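Local coordinates for protein peptidase (Yersinia bercovieri, PDB 5NYW) that is of uncertain function but, as an ancestral proteasome beta-subunit homologue of the Ntn-hydrolase clan, probably acts as an N-terminal-threonine peptidase, at residues L[11-16]-L[170-175]; L[31-36]-L[43-48]; L[53-58]-L[110-115]; L[60-65]-L[88-93]; L[117-122]-L[201-206]. All blocks are in the same frame, centred on the assembly; numbering follows the deposited sequence.

Interaction 1 of 5, residues L[11-16]-L[170-175]; sequences GLAFAS and QAMQCA. Unlike the reference sequence in segment 11-16: Ala-13 (reference Val).
In the four-layered alpha-beta-beta-alpha sandwich of the proteasome fold, strand 11-16 lies in one central sheet and helix 170-175 packs on the outer face of that sheet. The two run almost in the same direction, their axes 19° apart and 8.2 Å at closest approach, a separation that small side chains allow. Ala-13 and Ala-15, alternate residues of the strand, both direct their methyls at the helix. Each meets a helix alanine head-on: Ala-13 CB lies 4.1 Å from Ala-171 CB, and one turn further along Ala-15 CB lies 3.9 Å from Ala-175 CB. Met-172 completes the interface differently. Its CG stands anti to the backbone N (chi1 178°), and bends at chi2 and chi3 curl the thioether back over the strand, so that the terminal methyl lies beside the alanine pairs, against the strand backbone at Phe-14. Phe-14 points its ring the other way, into the space between the two sheets, where it packs on Val-45 and Gln-47. The contact is apolar and buried, and a neighbouring subunit also borders the helix, its Leu-241 packing on Met-172 and its Pro-237 on Gln-173. Met-172 CE rests 3.5 Å from the carbonyl oxygen Phe-14 O.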
# COMPACT_ATOMS: atom_id res chain seq x y z
N GLY L 11 9.11 47.78 -19.56
CA GLY L 11 10.19 46.81 -19.47
C GLY L 11 10.36 46.12 -18.13
O GLY L 11 9.51 46.23 -17.23
N LEU L 12 11.48 45.43 -17.97
CA LEU L 12 11.78 44.71 -16.73
C LEU L 12 13.06 45.24 -16.08
O LEU L 12 14.00 45.65 -16.77
CB LEU L 12 11.93 43.22 -17.00
CG LEU L 12 10.72 42.35 -17.32
CD1 LEU L 12 11.03 41.47 -18.47
CD2 LEU L 12 10.48 41.47 -16.11
N ALA L 13 13.08 45.24 -14.75
CA ALA L 13 14.28 45.58 -14.00
C ALA L 13 14.66 44.43 -13.07
O ALA L 13 13.81 43.85 -12.40
CB ALA L 13 14.07 46.89 -13.19
N PHE L 14 15.95 44.09 -13.03
CA PHE L 14 16.43 43.00 -12.17
C PHE L 14 17.55 43.45 -11.25
O PHE L 14 18.44 44.21 -11.67
CB PHE L 14 16.92 41.82 -13.01
CG PHE L 14 15.92 41.31 -13.99
CD1 PHE L 14 15.02 40.33 -13.62
CD2 PHE L 14 15.88 41.80 -15.27
CE1 PHE L 14 14.09 39.84 -14.53
CE2 PHE L 14 14.94 41.31 -16.18
CZ PHE L 14 14.05 40.34 -15.81
N ALA L 15 17.55 42.96 -10.01
CA ALA L 15 18.71 43.19 -9.13
C ALA L 15 19.01 42.01 -8.20
O ALA L 15 18.13 41.48 -7.52
CB ALA L 15 18.48 44.43 -8.32
N SER L 16 20.28 41.61 -8.19
CA SER L 16 20.75 40.54 -7.32
C SER L 16 22.04 40.89 -6.61
O SER L 16 22.96 41.45 -7.21
CB SER L 16 20.98 39.26 -8.13
OG SER L 16 19.78 38.75 -8.66
N GLN L 170 13.58 54.75 -12.94
CA GLN L 170 13.13 54.90 -11.57
C GLN L 170 12.97 53.54 -10.90
O GLN L 170 13.16 53.41 -9.69
CB GLN L 170 11.81 55.66 -11.51
CG GLN L 170 11.89 57.12 -11.91
CD GLN L 170 10.60 57.84 -11.57
OE1 GLN L 170 9.59 57.22 -11.22
NE2 GLN L 170 10.62 59.17 -11.65
N ALA L 171 12.60 52.52 -11.67
CA ALA L 171 12.51 51.16 -11.14
C ALA L 171 13.87 50.62 -10.71
O ALA L 171 14.03 50.03 -9.65
CB ALA L 171 11.89 50.24 -12.14
N MET L 172 14.87 50.85 -11.55
CA MET L 172 16.20 50.42 -11.19
C MET L 172 16.68 51.20 -9.97
O MET L 172 17.28 50.62 -9.07
CB MET L 172 17.16 50.59 -12.36
CG MET L 172 18.59 50.19 -12.00
SD MET L 172 18.71 48.50 -11.33
CE MET L 172 18.40 47.52 -12.79
N GLN L 173 16.38 52.50 -9.93
CA GLN L 173 16.71 53.32 -8.75
C GLN L 173 16.08 52.77 -7.48
O GLN L 173 16.74 52.65 -6.45
CB GLN L 173 16.26 54.77 -8.91
CG GLN L 173 17.15 55.60 -9.80
CD GLN L 173 16.64 57.02 -9.98
OE1 GLN L 173 15.43 57.25 -10.06
NE2 GLN L 173 17.56 57.97 -10.01
N CYS L 174 14.82 52.39 -7.59
CA CYS L 174 14.10 51.80 -6.47
C CYS L 174 14.78 50.50 -6.02
O CYS L 174 14.99 50.30 -4.82
CB CYS L 174 12.65 51.57 -6.87
SG CYS L 174 11.66 50.72 -5.64
N ALA L 175 15.15 49.64 -6.97
CA ALA L 175 15.86 48.40 -6.65
C ALA L 175 17.18 48.66 -5.92
O ALA L 175 17.49 47.96 -4.95
CB ALA L 175 16.12 47.57 -7.93

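Interaction 2 of 5, residues L[31-36]-L[43-48]; sequences RKLHLF and TLVVQS
Phe-36 against Val-46 on one face, and Val-45 against Leu-33 on the other, make the apolar centre of this antiparallel beta hairpin in the Ntn-hydrolase sandwich. Phe-36, on the face covered by helix 52-65, has CG beside its backbone N (chi1 -61°), bringing ring atom CE1 to 3.9 Å from Val-46 CG2, with the carbonyl oxygen of Leu-44 in plane at the ring edge. On the face turned to the second sheet Val-45 divides its branches: CG1 crosses Leu-33 obliquely, while CG2 lies alongside Leu-35, the more exposed flank, 3.7 Å from its CD2. Phe-14 of the opposing sheet packs on Leu-33 and Val-45.

Around these side chains the backbones form a regular ladder. His-34 with Val-46 and Phe-36 with Leu-44 are hydrogen-bonded pairs, and the bond from Val-46 N to His-34 O is nearly straight at 172°. The ladder loosens where strand 33-36 begins: Ser-48 N reaches Lys-32 O at 3.2 Å from above the carbonyl plane.

Toward this polar edge, Lys-32 lays CB, CG and CD along Ser-48 O and then bends at chi4, so that NZ hydrogen-bonds Thr-1 OG1 and Thr-20 OG1. A lysine beside the N-terminal threonine is characteristic of proteasome-type active sites, where it probably lowers the threonine's pKa. Gln-47 NE2 is held by Ser-16 OG and Val-4 O. At the outer rim Arg-31 and His-34 fold together: Arg-31 NH1 donates to Leu-33 O on an in-plane lone pair, and His-34 NE2 donates to Arg-31 O at 3.1 Å.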
# COMPACT_ATOMS: atom_id res chain seq x y z
N ARG L 31 27.53 34.46 -8.59
CA ARG L 31 26.57 35.23 -9.38
C ARG L 31 25.14 34.64 -9.28
O ARG L 31 24.95 33.42 -9.39
CB ARG L 31 27.06 35.35 -10.82
CG ARG L 31 26.22 36.21 -11.72
CD ARG L 31 27.03 36.60 -12.93
NE ARG L 31 27.57 35.41 -13.57
CZ ARG L 31 26.96 34.74 -14.54
NH1 ARG L 31 25.77 35.16 -14.98
NH2 ARG L 31 27.52 33.66 -15.06
N LYS L 32 24.15 35.52 -9.07
CA LYS L 32 22.75 35.14 -8.82
C LYS L 32 21.83 35.73 -9.89
O LYS L 32 20.62 35.92 -9.69
CB LYS L 32 22.31 35.60 -7.42
CG LYS L 32 23.11 34.96 -6.27
CD LYS L 32 22.70 35.52 -4.91
CE LYS L 32 23.54 34.93 -3.78
NZ LYS L 32 23.42 33.44 -3.63
N LEU L 33 22.42 36.06 -11.02
CA LEU L 33 21.68 36.54 -12.17
C LEU L 33 22.31 35.94 -13.44
O LEU L 33 23.45 36.25 -13.79
CB LEU L 33 21.68 38.07 -12.22
CG LEU L 33 20.74 38.77 -13.19
CD1 LEU L 33 20.47 40.17 -12.66
CD2 LEU L 33 21.30 38.85 -14.62
N HIS L 34 21.56 35.07 -14.12
CA HIS L 34 22.10 34.39 -15.29
C HIS L 34 21.24 34.69 -16.51
O HIS L 34 20.05 34.96 -16.37
CB HIS L 34 22.18 32.89 -15.02
CG HIS L 34 23.21 32.53 -13.99
ND1 HIS L 34 24.52 32.24 -14.31
CD2 HIS L 34 23.13 32.48 -12.64
CE1 HIS L 34 25.19 31.99 -13.20
NE2 HIS L 34 24.38 32.13 -12.17
N LEU L 35 21.85 34.69 -17.69
CA LEU L 35 21.16 35.17 -18.90
C LEU L 35 20.97 34.11 -19.97
O LEU L 35 21.88 33.33 -20.25
CB LEU L 35 21.94 36.33 -19.53
CG LEU L 35 21.86 37.72 -18.91
CD1 LEU L 35 22.85 38.63 -19.62
CD2 LEU L 35 20.45 38.29 -18.99
N PHE L 36 19.80 34.09 -20.59
CA PHE L 36 19.60 33.23 -21.75
C PHE L 36 19.12 34.06 -22.92
O PHE L 36 17.97 34.54 -22.94
CB PHE L 36 18.62 32.08 -21.44
CG PHE L 36 19.10 31.18 -20.34
CD1 PHE L 36 18.94 31.53 -19.01
CD2 PHE L 36 19.77 30.01 -20.64
CE1 PHE L 36 19.40 30.70 -18.00
CE2 PHE L 36 20.23 29.18 -19.65
CZ PHE L 36 20.05 29.52 -18.31
N THR L 43 15.05 36.94 -24.74
CA THR L 43 15.88 37.26 -23.57
C THR L 43 15.24 36.78 -22.27
O THR L 43 14.19 37.27 -21.86
CB THR L 43 16.17 38.77 -23.49
OG1 THR L 43 16.92 39.16 -24.64
CG2 THR L 43 16.99 39.09 -22.25
N LEU L 44 15.86 35.80 -21.63
CA LEU L 44 15.36 35.24 -20.39
C LEU L 44 16.37 35.40 -19.25
O LEU L 44 17.57 35.12 -19.43
CB LEU L 44 15.02 33.77 -20.58
CG LEU L 44 13.65 33.39 -21.13
CD1 LEU L 44 13.39 33.96 -22.52
CD2 LEU L 44 13.53 31.87 -21.15
N VAL L 45 15.89 35.87 -18.11
CA VAL L 45 16.70 36.08 -16.91
C VAL L 45 16.27 35.16 -15.77
O VAL L 45 15.08 35.09 -15.43
CB VAL L 45 16.62 37.54 -16.41
CG1 VAL L 45 17.43 37.73 -15.13
CG2 VAL L 45 17.11 38.48 -17.49
N VAL L 46 17.24 34.47 -15.18
CA VAL L 46 16.97 33.62 -14.03
C VAL L 46 17.74 34.09 -12.80
O VAL L 46 18.96 34.25 -12.85
CB VAL L 46 17.37 32.16 -14.32
CG1 VAL L 46 17.14 31.31 -13.08
CG2 VAL L 46 16.57 31.61 -15.50
N GLN L 47 17.04 34.32 -11.69
CA GLN L 47 17.73 34.74 -10.47
C GLN L 47 17.66 33.68 -9.37
O GLN L 47 16.61 33.05 -9.18
CB GLN L 47 17.14 36.05 -9.96
CG GLN L 47 17.48 37.25 -10.83
CD GLN L 47 16.62 38.46 -10.50
OE1 GLN L 47 15.40 38.43 -10.69
NE2 GLN L 47 17.24 39.51 -9.97
N SER L 48 18.74 33.52 -8.62
CA SER L 48 18.85 32.41 -7.68
C SER L 48 18.94 32.84 -6.23
O SER L 48 19.64 33.81 -5.88
CB SER L 48 20.06 31.53 -7.99
OG SER L 48 20.00 31.01 -9.30

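Interaction 3 of 5, residues L[53-58]-L[110-115]; sequences ATTQSI and FNCNLL. Unlike the reference sequence in segment 110-115: Cys-112 (reference Gly).
Thr-54, Cys-112 and Leu-114 carry this helix-on-sheet contact, in which helix 53-58 crosses strand 112-115 at 44° on the outer face of the sheet in the alpha-beta-beta-alpha proteasome fold. Thr-54 uses both branches. CG2, anti to its backbone N, lies against Cys-112 SG, whereas OG1 donates a hydrogen bond of 2.7 Å to Phe-110 O, arriving from above the carbonyl plane; the bond ties the helix to the residues leading into the strand. Cys-112 points at the helix with SG in the crowded position between its backbone N and carbonyl carbon (chi1 65°). There the sulfur rests against two helix side chains, 3.5 Å from Thr-54 CG2 and 3.6 Å from Ile-58 CD1, while its CB meets Thr-55 CG2. Leu-114, two residues along on the same face, splits its methyls: CD2 slides past Thr-55 CG2, and CD1 meets Ile-58 tip to tip. Val-91 of helix 80-98 also packs on Ile-58, and a neighbouring subunit flanks the helix, its Phe-136 packing on Ala-53 and Ser-57. Thr-55 and Ile-58 thus straddle the end of the leucine, with Leu-114 CD1 4.0 Å from Ile-58 CG2.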
# COMPACT_ATOMS: atom_id res chain seq x y z
N ALA L 53 23.98 24.67 -4.07
CA ALA L 53 24.14 23.40 -4.81
C ALA L 53 22.93 23.14 -5.73
O ALA L 53 23.08 22.68 -6.87
CB ALA L 53 24.34 22.22 -3.84
N THR L 54 21.73 23.45 -5.23
CA THR L 54 20.50 23.27 -6.00
C THR L 54 20.40 24.21 -7.20
O THR L 54 20.23 23.76 -8.32
CB THR L 54 19.27 23.48 -5.12
OG1 THR L 54 19.33 22.59 -4.01
CG2 THR L 54 18.00 23.22 -5.92
N THR L 55 20.51 25.53 -6.98
CA THR L 55 20.33 26.46 -8.10
C THR L 55 21.44 26.33 -9.15
O THR L 55 21.16 26.43 -10.35
CB THR L 55 20.23 27.92 -7.62
OG1 THR L 55 21.46 28.37 -7.04
CG2 THR L 55 19.08 28.08 -6.63
N GLN L 56 22.68 26.10 -8.73
CA GLN L 56 23.75 25.94 -9.72
C GLN L 56 23.49 24.74 -10.62
O GLN L 56 23.72 24.83 -11.83
CB GLN L 56 25.13 25.77 -9.07
CG GLN L 56 25.97 27.02 -8.85
CD GLN L 56 27.39 26.66 -8.44
OE1 GLN L 56 27.66 25.52 -8.08
NE2 GLN L 56 28.32 27.61 -8.53
N SER L 57 23.00 23.63 -10.06
CA SER L 57 22.69 22.46 -10.89
C SER L 57 21.56 22.79 -11.83
O SER L 57 21.61 22.44 -13.00
CB SER L 57 22.31 21.23 -10.04
OG SER L 57 23.45 20.43 -9.73
N ILE L 58 20.55 23.49 -11.33
CA ILE L 58 19.41 23.88 -12.14
C ILE L 58 19.90 24.71 -13.33
O ILE L 58 19.64 24.37 -14.48
CB ILE L 58 18.38 24.69 -11.31
CG1 ILE L 58 17.73 23.77 -10.27
CG2 ILE L 58 17.30 25.29 -12.19
CD1 ILE L 58 16.94 24.48 -9.24
N PHE L 110 17.53 21.23 0.72
CA PHE L 110 17.88 21.40 -0.68
C PHE L 110 16.97 22.37 -1.43
O PHE L 110 16.96 22.39 -2.65
CB PHE L 110 17.87 20.05 -1.36
CG PHE L 110 18.70 19.02 -0.66
CD1 PHE L 110 20.06 18.90 -0.93
CD2 PHE L 110 18.12 18.18 0.29
CE1 PHE L 110 20.84 17.96 -0.27
CE2 PHE L 110 18.89 17.24 0.95
CZ PHE L 110 20.25 17.13 0.68
N ASN L 111 16.18 23.15 -0.69
CA ASN L 111 15.20 24.04 -1.32
C ASN L 111 15.76 25.32 -1.94
O ASN L 111 16.76 25.89 -1.47
CB ASN L 111 14.08 24.36 -0.34
CG ASN L 111 13.09 23.21 -0.19
OD1 ASN L 111 13.24 22.16 -0.82
ND2 ASN L 111 12.08 23.41 0.64
N CYS L 112 15.10 25.75 -3.01
CA CYS L 112 15.42 26.98 -3.72
C CYS L 112 14.19 27.75 -4.19
O CYS L 112 13.10 27.20 -4.34
CB CYS L 112 16.29 26.64 -4.93
SG CYS L 112 15.40 25.61 -6.20
N ASN L 113 14.37 29.04 -4.41
CA ASN L 113 13.38 29.87 -5.07
C ASN L 113 14.08 30.52 -6.24
O ASN L 113 15.28 30.82 -6.16
CB ASN L 113 12.78 30.93 -4.13
CG ASN L 113 11.68 30.37 -3.23
OD1 ASN L 113 10.50 30.49 -3.55
ND2 ASN L 113 12.07 29.76 -2.12
N LEU L 114 13.35 30.67 -7.34
CA LEU L 114 13.89 31.30 -8.54
C LEU L 114 12.97 32.39 -9.05
O LEU L 114 11.76 32.34 -8.84
CB LEU L 114 14.11 30.26 -9.64
CG LEU L 114 15.00 29.08 -9.28
CD1 LEU L 114 15.05 28.14 -10.43
CD2 LEU L 114 16.37 29.58 -8.98
N LEU L 115 13.56 33.38 -9.72
CA LEU L 115 12.80 34.34 -10.51
C LEU L 115 13.16 34.16 -11.99
O LEU L 115 14.32 33.93 -12.35
CB LEU L 115 13.05 35.78 -10.05
CG LEU L 115 12.60 36.12 -8.62
CD1 LEU L 115 12.74 37.58 -8.35
CD2 LEU L 115 11.18 35.65 -8.35

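Interaction 4 of 5, residues L[60-65]-L[88-93]; sequences SLLQRR and GETVRE. With SO4 (sulfate ion), chain B.
Arg-65 and Glu-93 meet tip to tip in a bidentate, end-on salt bridge between helices 60-65 and 88-93. NH2 of Arg-65 donates to Glu-93 OE1 at 2.8 Å and NH1 of Arg-65 to Glu-93 OE2 at 3.0 Å, each oxygen using its syn lone pair. The guanidinium and carboxylate planes are 9° apart, so two nearly parallel bonds fix the rotation of both groups. Both chains are extended: that of Glu-93 leaves anti to its backbone N (chi1 172°), and that of Arg-65 runs straight from CG to NE. Leu-61 packs against the pair, with CB over one face of the guanidinium and CD1 3.7 Å from Glu-93 OE1. Inward lies Thr-90, whose CG2 packs on Leu-61 and whose OG1 hydrogen-bonds Leu-86 O within its own helix. A water bridges the two helices, accepting from Arg-65 NH1 and donating to Thr-90 OG1, both at 2.7 Å. A sulfate, probably from the crystallisation liquor, takes a weak bond of 3.5 Å from Arg-65 NE to its O3. Tyr-81 of a neighbouring subunit packs on Leu-61. The helices, at 125° to one another, form the helical pair that flanks one sheet in the alpha-beta-beta-alpha sandwich of proteasome beta-subunits.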
# COMPACT_ATOMS: atom_id res chain seq x y z
N SER L 60 23.01 24.95 -14.46
CA SER L 60 23.92 24.18 -15.28
C SER L 60 23.16 23.22 -16.21
O SER L 60 23.50 23.12 -17.39
CB SER L 60 24.92 23.41 -14.42
OG SER L 60 25.94 24.25 -13.90
N LEU L 61 22.13 22.56 -15.69
CA LEU L 61 21.32 21.64 -16.49
C LEU L 61 20.56 22.38 -17.61
O LEU L 61 20.42 21.86 -18.70
CB LEU L 61 20.33 20.84 -15.63
CG LEU L 61 20.84 19.64 -14.79
CD1 LEU L 61 19.71 19.03 -13.99
CD2 LEU L 61 21.52 18.57 -15.64
N LEU L 62 20.04 23.57 -17.31
CA LEU L 62 19.33 24.37 -18.32
C LEU L 62 20.25 24.83 -19.44
O LEU L 62 19.85 24.84 -20.61
CB LEU L 62 18.67 25.59 -17.69
CG LEU L 62 17.46 25.32 -16.80
CD1 LEU L 62 17.10 26.56 -16.00
CD2 LEU L 62 16.31 24.91 -17.67
N GLN L 63 21.47 25.23 -19.06
CA GLN L 63 22.49 25.72 -19.99
C GLN L 63 22.96 24.61 -20.91
O GLN L 63 23.15 24.81 -22.11
CB GLN L 63 23.68 26.27 -19.22
CG GLN L 63 23.41 27.59 -18.52
CD GLN L 63 24.53 27.95 -17.57
OE1 GLN L 63 25.27 27.08 -17.10
NE2 GLN L 63 24.64 29.23 -17.24
N ARG L 64 23.16 23.42 -20.34
CA ARG L 64 23.62 22.27 -21.11
C ARG L 64 22.57 21.79 -22.11
O ARG L 64 22.89 21.47 -23.26
CB ARG L 64 24.00 21.12 -20.15
CG ARG L 64 25.44 20.63 -20.24
CD ARG L 64 25.70 19.93 -21.57
NE ARG L 64 24.49 19.32 -22.11
CZ ARG L 64 24.39 18.77 -23.32
NH1 ARG L 64 23.23 18.24 -23.72
NH2 ARG L 64 25.44 18.74 -24.13
N ARG L 65 21.32 21.79 -21.69
CA ARG L 65 20.24 21.31 -22.53
C ARG L 65 19.86 22.29 -23.66
O ARG L 65 19.21 21.90 -24.63
CB ARG L 65 19.03 21.00 -21.66
CG ARG L 65 19.23 19.74 -20.84
CD ARG L 65 18.22 19.58 -19.72
NE ARG L 65 18.52 18.41 -18.91
CZ ARG L 65 17.91 18.12 -17.77
NH1 ARG L 65 16.96 18.91 -17.28
NH2 ARG L 65 18.27 17.04 -17.10
N GLY L 88 10.30 24.61 -13.43
CA GLY L 88 9.67 23.84 -12.38
C GLY L 88 10.06 22.38 -12.44
O GLY L 88 10.32 21.77 -11.39
N GLU L 89 10.11 21.83 -13.65
CA GLU L 89 10.52 20.44 -13.87
C GLU L 89 11.98 20.25 -13.49
O GLU L 89 12.35 19.24 -12.89
CB GLU L 89 10.28 20.01 -15.33
CG GLU L 89 8.81 19.93 -15.70
CD GLU L 89 8.57 19.76 -17.18
OE1 GLU L 89 9.56 19.71 -17.94
OE2 GLU L 89 7.38 19.72 -17.60
N THR L 90 12.82 21.23 -13.85
CA THR L 90 14.24 21.14 -13.57
C THR L 90 14.49 21.31 -12.05
O THR L 90 15.43 20.74 -11.50
CB THR L 90 15.05 22.20 -14.35
OG1 THR L 90 14.58 22.27 -15.69
CG2 THR L 90 16.53 21.84 -14.33
N VAL L 91 13.67 22.14 -11.39
CA VAL L 91 13.72 22.27 -9.93
C VAL L 91 13.41 20.95 -9.21
O VAL L 91 14.19 20.52 -8.35
CB VAL L 91 12.75 23.34 -9.42
CG1 VAL L 91 12.57 23.21 -7.94
CG2 VAL L 91 13.27 24.73 -9.78
N ARG L 92 12.30 20.30 -9.56
CA ARG L 92 11.92 19.01 -8.95
C ARG L 92 12.94 17.91 -9.23
O ARG L 92 13.25 17.11 -8.35
CB ARG L 92 10.53 18.55 -9.44
CG ARG L 92 9.36 19.32 -8.83
CD ARG L 92 7.96 18.75 -9.21
NE ARG L 92 7.60 18.91 -10.63
CZ ARG L 92 6.89 19.94 -11.11
NH1 ARG L 92 6.51 20.94 -10.31
NH2 ARG L 92 6.60 20.01 -12.41
N GLU L 93 13.47 17.88 -10.45
CA GLU L 93 14.48 16.89 -10.86
C GLU L 93 15.73 16.94 -9.99
O GLU L 93 16.25 15.91 -9.55
CB GLU L 93 14.88 17.12 -12.31
CG GLU L 93 16.05 16.29 -12.76
CD GLU L 93 16.56 16.70 -14.14
OE1 GLU L 93 17.55 16.11 -14.61
OE2 GLU L 93 16.00 17.64 -14.74
S SO4 B . 20.45 15.54 -20.67
O1 SO4 B . 19.03 15.28 -20.43
O2 SO4 B . 20.59 16.45 -21.82
O3 SO4 B . 21.07 16.16 -19.50
O4 SO4 B . 21.10 14.26 -20.96
O HOH W 1 15.64 21.12 -17.93

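Interaction 5 of 5, residues L[117-122]-L[201-206]; sequences GGQIKG and DSFSTE
Phe-203 is the tightly packed part of this contact, its ring wedged against the end of strand 117-120 where the chain turns into Lys-121. The ring reaches the strand with its CE1-CZ end: CZ of Phe-203 comes to 3.3 Å from Lys-121 CA, and CE1 of Phe-203 to 3.5 Å from Gln-119 O, which lies in the ring plane at its edge. The side chain of Gln-119 crosses the ring at about a right angle, setting OE1 over one face, offset toward the rim.

Beneath the ring the Gln-119 chain leaves anti to its backbone N (chi1 -168°) and stays extended, so both ends of its amide meet Asp-201. OE1 of Gln-119 accepts from Asp-201 N at 2.9 Å on an in-plane lone pair, and NE2 of Gln-119 donates to Asp-201 OD1 at 2.8 Å, met from above the carboxylate plane. Second partners complete the grip on the amide: Tyr-198 OH bonds OE1 and Glu-123 O accepts from NE2, which would fix its rotation.

The solvent side is looser. The Lys-121 side chain touches the ring through CB and CG, CB 3.5 Å from Phe-203 CZ, and its extended chain then leads away. Asp-201 is likewise exposed. Beyond Phe-203 the loop is braced by two successive ST turns, in which Ser-202 OG and Ser-204 OG accept from Ser-204 N and Glu-206 N; Ser-202 OG also hydrogen-bonds Pro-199 O. The arrangement joins the end of central strand 112-120 in one sheet to the loop between strands 193-199 and 208-211 of the other in the Ntn-hydrolase sandwich.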
# COMPACT_ATOMS: atom_id res chain seq x y z
N GLY L 117 12.25 36.02 -15.71
CA GLY L 117 11.61 37.16 -16.34
C GLY L 117 12.18 37.42 -17.71
O GLY L 117 13.32 37.07 -17.99
N GLY L 118 11.39 38.05 -18.56
CA GLY L 118 11.91 38.41 -19.86
C GLY L 118 10.87 38.45 -20.95
O GLY L 118 9.67 38.64 -20.69
N GLN L 119 11.34 38.25 -22.18
CA GLN L 119 10.45 38.33 -23.33
C GLN L 119 10.89 37.34 -24.39
O GLN L 119 12.09 37.23 -24.68
CB GLN L 119 10.44 39.75 -23.89
CG GLN L 119 9.35 40.02 -24.90
CD GLN L 119 9.36 41.45 -25.39
OE1 GLN L 119 10.38 42.14 -25.28
NE2 GLN L 119 8.22 41.92 -25.91
N ILE L 120 9.92 36.62 -24.93
CA ILE L 120 10.11 35.79 -26.12
C ILE L 120 9.33 36.45 -27.26
O ILE L 120 8.15 36.77 -27.08
CB ILE L 120 9.63 34.37 -25.90
CG1 ILE L 120 10.49 33.67 -24.85
CG2 ILE L 120 9.65 33.59 -27.20
CD1 ILE L 120 9.95 32.34 -24.43
N LYS L 121 9.97 36.66 -28.40
CA LYS L 121 9.33 37.46 -29.46
C LYS L 121 7.97 36.92 -29.84
O LYS L 121 7.79 35.72 -30.04
CB LYS L 121 10.23 37.57 -30.70
CG LYS L 121 9.75 38.68 -31.65
CD LYS L 121 10.70 38.91 -32.83
CE LYS L 121 10.25 40.11 -33.68
NZ LYS L 121 11.20 40.44 -34.79
N GLY L 122 7.00 37.82 -29.92
CA GLY L 122 5.63 37.45 -30.19
C GLY L 122 4.76 37.60 -28.96
O GLY L 122 3.55 37.36 -29.01
N ASP L 201 10.58 44.94 -26.03
CA ASP L 201 10.80 44.66 -27.45
C ASP L 201 12.24 44.89 -27.92
O ASP L 201 12.51 44.86 -29.11
CB ASP L 201 9.84 45.46 -28.34
CG ASP L 201 8.39 45.04 -28.18
OD1 ASP L 201 8.14 43.85 -27.92
OD2 ASP L 201 7.49 45.88 -28.41
N SER L 202 13.17 45.09 -27.00
CA SER L 202 14.56 45.32 -27.38
C SER L 202 15.32 44.03 -27.64
O SER L 202 16.22 43.99 -28.48
CB SER L 202 15.31 46.11 -26.30
OG SER L 202 15.61 45.27 -25.20
N PHE L 203 14.98 42.98 -26.88
CA PHE L 203 15.70 41.71 -26.92
C PHE L 203 17.19 41.94 -26.77
O PHE L 203 18.02 41.33 -27.45
CB PHE L 203 15.37 40.90 -28.17
CG PHE L 203 13.92 40.55 -28.26
CD1 PHE L 203 13.39 39.58 -27.43
CD2 PHE L 203 13.08 41.21 -29.15
CE1 PHE L 203 12.05 39.25 -27.49
CE2 PHE L 203 11.74 40.89 -29.20
CZ PHE L 203 11.22 39.92 -28.37
N SER L 204 17.50 42.85 -25.85
CA SER L 204 18.88 43.23 -25.60
C SER L 204 19.32 42.92 -24.18
O SER L 204 18.55 43.04 -23.23
CB SER L 204 19.05 44.72 -25.89
OG SER L 204 20.26 45.20 -25.34
N THR L 205 20.57 42.49 -24.06
CA THR L 205 21.23 42.32 -22.77
C THR L 205 22.36 43.35 -22.64
O THR L 205 23.35 43.14 -21.93
CB THR L 205 21.78 40.91 -22.59
OG1 THR L 205 22.65 40.59 -23.69
CG2 THR L 205 20.64 39.90 -22.56
N GLU L 206 22.22 44.44 -23.39
CA GLU L 206 23.23 45.47 -23.44
C GLU L 206 23.32 46.17 -22.08
O GLU L 206 24.40 46.55 -21.63
CB GLU L 206 22.92 46.48 -24.55
CG GLU L 206 23.97 47.56 -24.74
CD GLU L 206 25.29 47.01 -25.25
OE1 GLU L 206 25.32 45.88 -25.81
OE2 GLU L 206 26.32 47.71 -25.07

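Interactions 2, 3 and 5 meet on one sheet, where strands 42-50 and 112-120 are neighbours: Gln-47 N lies 2.8 Å from Leu-115 O, and Val-45 N 2.8 Å from Gly-117 O. Interactions 3 and 4, centres about 10 Å apart, share helix 52-65, which packs on the sheet in one and on helix 80-98 in the other, with Ile-58 CD1 3.7 Å from Val-91 CG2, and both border the same neighbouring subunit. Interaction 1 belongs to the opposite sheet and helix layer, its centre about 26 Å from that of interaction 4. It joins interaction 2 where Ser-16 OG comes within 3.0 Å of Gln-47 NE2, close to Lys-32 and the probable N-terminal threonine site. Leu-12 CD1 packs 3.4 Å from Gly-118 N, linking it to interaction 5.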